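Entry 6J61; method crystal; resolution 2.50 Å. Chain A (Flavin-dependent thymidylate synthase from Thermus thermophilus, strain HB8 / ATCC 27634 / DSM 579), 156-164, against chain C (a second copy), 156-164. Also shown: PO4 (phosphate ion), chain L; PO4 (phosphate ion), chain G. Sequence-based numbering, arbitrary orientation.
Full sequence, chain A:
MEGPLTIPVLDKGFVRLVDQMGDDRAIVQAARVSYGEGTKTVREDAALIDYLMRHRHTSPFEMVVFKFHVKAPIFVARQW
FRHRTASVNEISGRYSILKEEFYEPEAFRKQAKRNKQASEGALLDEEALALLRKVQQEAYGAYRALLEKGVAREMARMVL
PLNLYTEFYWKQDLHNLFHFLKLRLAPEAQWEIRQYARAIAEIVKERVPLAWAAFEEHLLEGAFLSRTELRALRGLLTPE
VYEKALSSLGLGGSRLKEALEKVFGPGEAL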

# COMPACT_ATOMS: atom_id res chain seq x y z
N ALA A 156 -26.26 -16.20 11.08
CA ALA A 156 -27.32 -15.53 11.82
C ALA A 156 -27.28 -14.00 11.74
O ALA A 156 -28.30 -13.36 11.47
CB ALA A 156 -27.29 -15.97 13.27
N ARG A 157 -26.10 -13.43 11.95
CA ARG A 157 -25.95 -11.99 11.93
C ARG A 157 -26.25 -11.26 10.62
O ARG A 157 -26.10 -10.05 10.55
CB ARG A 157 -24.55 -11.62 12.41
CG ARG A 157 -23.40 -12.22 11.59
CD ARG A 157 -23.21 -11.55 10.23
NE ARG A 157 -22.15 -12.21 9.48
CZ ARG A 157 -20.85 -12.05 9.70
NH1 ARG A 157 -20.43 -11.22 10.65
NH2 ARG A 157 -19.96 -12.74 9.00
N MET A 158 -26.67 -11.97 9.57
CA MET A 158 -26.94 -11.29 8.31
C MET A 158 -28.25 -10.50 8.28
O MET A 158 -28.38 -9.53 7.53
CB MET A 158 -26.92 -12.27 7.13
CG MET A 158 -28.14 -13.17 7.01
SD MET A 158 -28.05 -14.20 5.53
CE MET A 158 -26.81 -15.32 6.02
N VAL A 159 -29.22 -10.94 9.08
CA VAL A 159 -30.52 -10.27 9.14
C VAL A 159 -30.46 -8.94 9.90
O VAL A 159 -31.45 -8.20 9.93
CB VAL A 159 -31.58 -11.15 9.83
CG1 VAL A 159 -32.01 -12.25 8.90
CG2 VAL A 159 -31.00 -11.75 11.09
N LEU A 160 -29.31 -8.63 10.49
CA LEU A 160 -29.14 -7.39 11.24
C LEU A 160 -28.84 -6.19 10.33
O LEU A 160 -28.05 -6.29 9.38
CB LEU A 160 -28.03 -7.56 12.27
CG LEU A 160 -28.29 -8.69 13.27
CD1 LEU A 160 -27.04 -8.94 14.10
CD2 LEU A 160 -29.48 -8.34 14.17
N PRO A 161 -29.48 -5.04 10.60
CA PRO A 161 -29.31 -3.81 9.82
C PRO A 161 -27.92 -3.17 9.90
O PRO A 161 -27.13 -3.47 10.80
CB PRO A 161 -30.41 -2.90 10.39
CG PRO A 161 -30.45 -3.31 11.81
CD PRO A 161 -30.42 -4.82 11.71
N LEU A 162 -27.64 -2.28 8.95
CA LEU A 162 -26.35 -1.59 8.85
C LEU A 162 -26.06 -0.60 9.97
O LEU A 162 -24.92 -0.17 10.14
CB LEU A 162 -26.25 -0.87 7.49
CG LEU A 162 -26.25 -1.77 6.24
CD1 LEU A 162 -26.32 -0.95 4.97
CD2 LEU A 162 -25.00 -2.61 6.25
N ASN A 163 -27.08 -0.24 10.75
CA ASN A 163 -26.87 0.70 11.85
C ASN A 163 -26.37 -0.00 13.11
O ASN A 163 -26.18 0.62 14.15
CB ASN A 163 -28.15 1.47 12.15
CG ASN A 163 -29.26 0.58 12.68
OD1 ASN A 163 -29.29 -0.63 12.41
ND2 ASN A 163 -30.18 1.17 13.42
N LEU A 164 -26.16 -1.31 13.01
CA LEU A 164 -25.66 -2.09 14.12
C LEU A 164 -24.30 -1.50 14.48
O LEU A 164 -23.53 -1.14 13.59
CB LEU A 164 -25.48 -3.56 13.71
CG LEU A 164 -25.04 -4.46 14.87
CD1 LEU A 164 -26.28 -4.81 15.69
CD2 LEU A 164 -24.37 -5.72 14.37
N ALA C 156 -31.59 6.40 4.96
CA ALA C 156 -32.64 5.40 4.81
C ALA C 156 -32.13 3.97 4.67
O ALA C 156 -32.75 3.02 5.16
CB ALA C 156 -33.52 5.76 3.63
N ARG C 157 -31.01 3.80 3.98
CA ARG C 157 -30.44 2.48 3.77
C ARG C 157 -29.89 1.83 5.04
O ARG C 157 -29.47 0.67 5.00
CB ARG C 157 -29.36 2.54 2.68
CG ARG C 157 -28.26 3.60 2.89
CD ARG C 157 -27.32 3.24 4.05
NE ARG C 157 -26.21 4.19 4.17
CZ ARG C 157 -25.15 4.21 3.37
NH1 ARG C 157 -25.04 3.33 2.38
NH2 ARG C 157 -24.21 5.14 3.54
N MET C 158 -29.89 2.54 6.16
CA MET C 158 -29.36 1.95 7.38
C MET C 158 -30.32 0.94 8.01
O MET C 158 -29.96 0.25 8.96
CB MET C 158 -29.00 3.03 8.41
CG MET C 158 -30.15 3.88 8.90
SD MET C 158 -29.61 5.06 10.17
CE MET C 158 -28.15 5.72 9.44
N VAL C 159 -31.54 0.84 7.49
CA VAL C 159 -32.47 -0.16 8.02
C VAL C 159 -32.33 -1.49 7.27
O VAL C 159 -32.88 -2.50 7.71
CB VAL C 159 -33.95 0.28 7.91
CG1 VAL C 159 -34.21 1.44 8.82
CG2 VAL C 159 -34.30 0.61 6.46
N LEU C 160 -31.61 -1.49 6.16
CA LEU C 160 -31.42 -2.71 5.38
C LEU C 160 -30.39 -3.64 6.05
O LEU C 160 -29.44 -3.18 6.69
CB LEU C 160 -31.02 -2.35 3.95
CG LEU C 160 -32.06 -1.50 3.20
CD1 LEU C 160 -31.48 -0.98 1.90
CD2 LEU C 160 -33.32 -2.31 2.91
N PRO C 161 -30.58 -4.97 5.92
CA PRO C 161 -29.72 -6.03 6.49
C PRO C 161 -28.42 -6.31 5.72
O PRO C 161 -28.23 -5.88 4.58
CB PRO C 161 -30.63 -7.23 6.48
CG PRO C 161 -31.34 -7.05 5.18
CD PRO C 161 -31.72 -5.58 5.22
N LEU C 162 -27.53 -7.07 6.36
CA LEU C 162 -26.23 -7.39 5.76
C LEU C 162 -26.25 -8.37 4.58
O LEU C 162 -25.23 -8.54 3.90
CB LEU C 162 -25.28 -7.92 6.84
CG LEU C 162 -24.89 -6.89 7.89
CD1 LEU C 162 -24.25 -7.58 9.07
CD2 LEU C 162 -23.95 -5.88 7.26
N ASN C 163 -27.39 -9.01 4.35
CA ASN C 163 -27.50 -9.96 3.24
C ASN C 163 -28.12 -9.27 2.02
O ASN C 163 -28.60 -9.93 1.10
CB ASN C 163 -28.32 -11.19 3.66
CG ASN C 163 -29.79 -10.87 3.84
OD1 ASN C 163 -30.16 -9.96 4.59
ND2 ASN C 163 -30.64 -11.62 3.14
N LEU C 164 -28.10 -7.94 2.04
CA LEU C 164 -28.61 -7.16 0.92
C LEU C 164 -27.52 -7.28 -0.13
O LEU C 164 -26.34 -7.30 0.20
CB LEU C 164 -28.77 -5.68 1.31
CG LEU C 164 -29.13 -4.69 0.19
CD1 LEU C 164 -30.59 -4.84 -0.18
CD2 LEU C 164 -28.83 -3.25 0.62
P PO4 L . -21.45 4.23 1.01
O1 PO4 L . -21.70 4.41 2.46
O2 PO4 L . -22.58 3.47 0.41
O3 PO4 L . -20.19 3.47 0.82
O4 PO4 L . -21.33 5.56 0.36
P PO4 G . -16.79 -10.70 9.77
O1 PO4 G . -17.61 -9.88 10.71
O2 PO4 G . -16.28 -9.83 8.68
O3 PO4 G . -15.65 -11.30 10.50
O4 PO4 G . -17.63 -11.78 9.19

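Where two copies of a chain meet through the same segment, each contact tends to occur twice, and a segment that is mostly loop can then meet its own copy through a single, strand-like bridge. The 156-164 segments of flavin-dependent thymidylate synthase illustrate this. Their backbones come closest at A:Pro161 and C:Pro161, whose CA atoms lie 4.0 Å apart in a single beta bridge.

Backbone hydrogen bonds surround that bridge. A:Leu162 N donates to C:Leu160 O at 3.0 Å; the reciprocal bond, from C:Leu162 N to A:Leu160 O, is weak at 3.2 Å. C:Leu162 N also makes a weak bond to A:Met158 O at 2.9 Å. Further weak bonds, both 3.4 Å long, run from C:Asn163 N to A:Met158 O and from A:Asn163 N to C:Met158 O. Proline has no amide hydrogen to offer, but its CA still serves: A:Pro161 CA approaches C:Leu160 O at 3.2 Å, and C:Pro161 CA approaches A:Leu160 O at 3.3 Å, both as CA-H...O contacts. Type I turns run from A:Pro161 to A:Leu164 and from C:Pro161 to C:Leu164, each closed by a hydrogen bond from the fourth residue's N to the first residue's O.

Apolar packing centres on A:Leu162 and C:Leu162, whose CA-to-CB bonds point toward the other stretch and which have the largest areas covered by it. A:Leu162 CD2 and C:Leu162 CD2 meet at 3.6 Å, while A:Leu162 CD1 rests 3.5 Å from C:Arg157 O and C:Leu162 CD1 3.4 Å from A:Arg157 O. The long, flexible methionine fills space beside the turn, with A:Met158 SD 3.6 Å from C:Asn163 CB. In all, 601 Å² is buried between the stretches.

Charge is handled separately. The guanidinium groups of A:Arg157 and C:Arg157 each hold a phosphate, probably from the crystallisation liquor: A:Arg157 NH2 donates to O4 of PO4 G at 2.5 Å, and C:Arg157 NH2 to O1 of PO4 L at 2.8 Å.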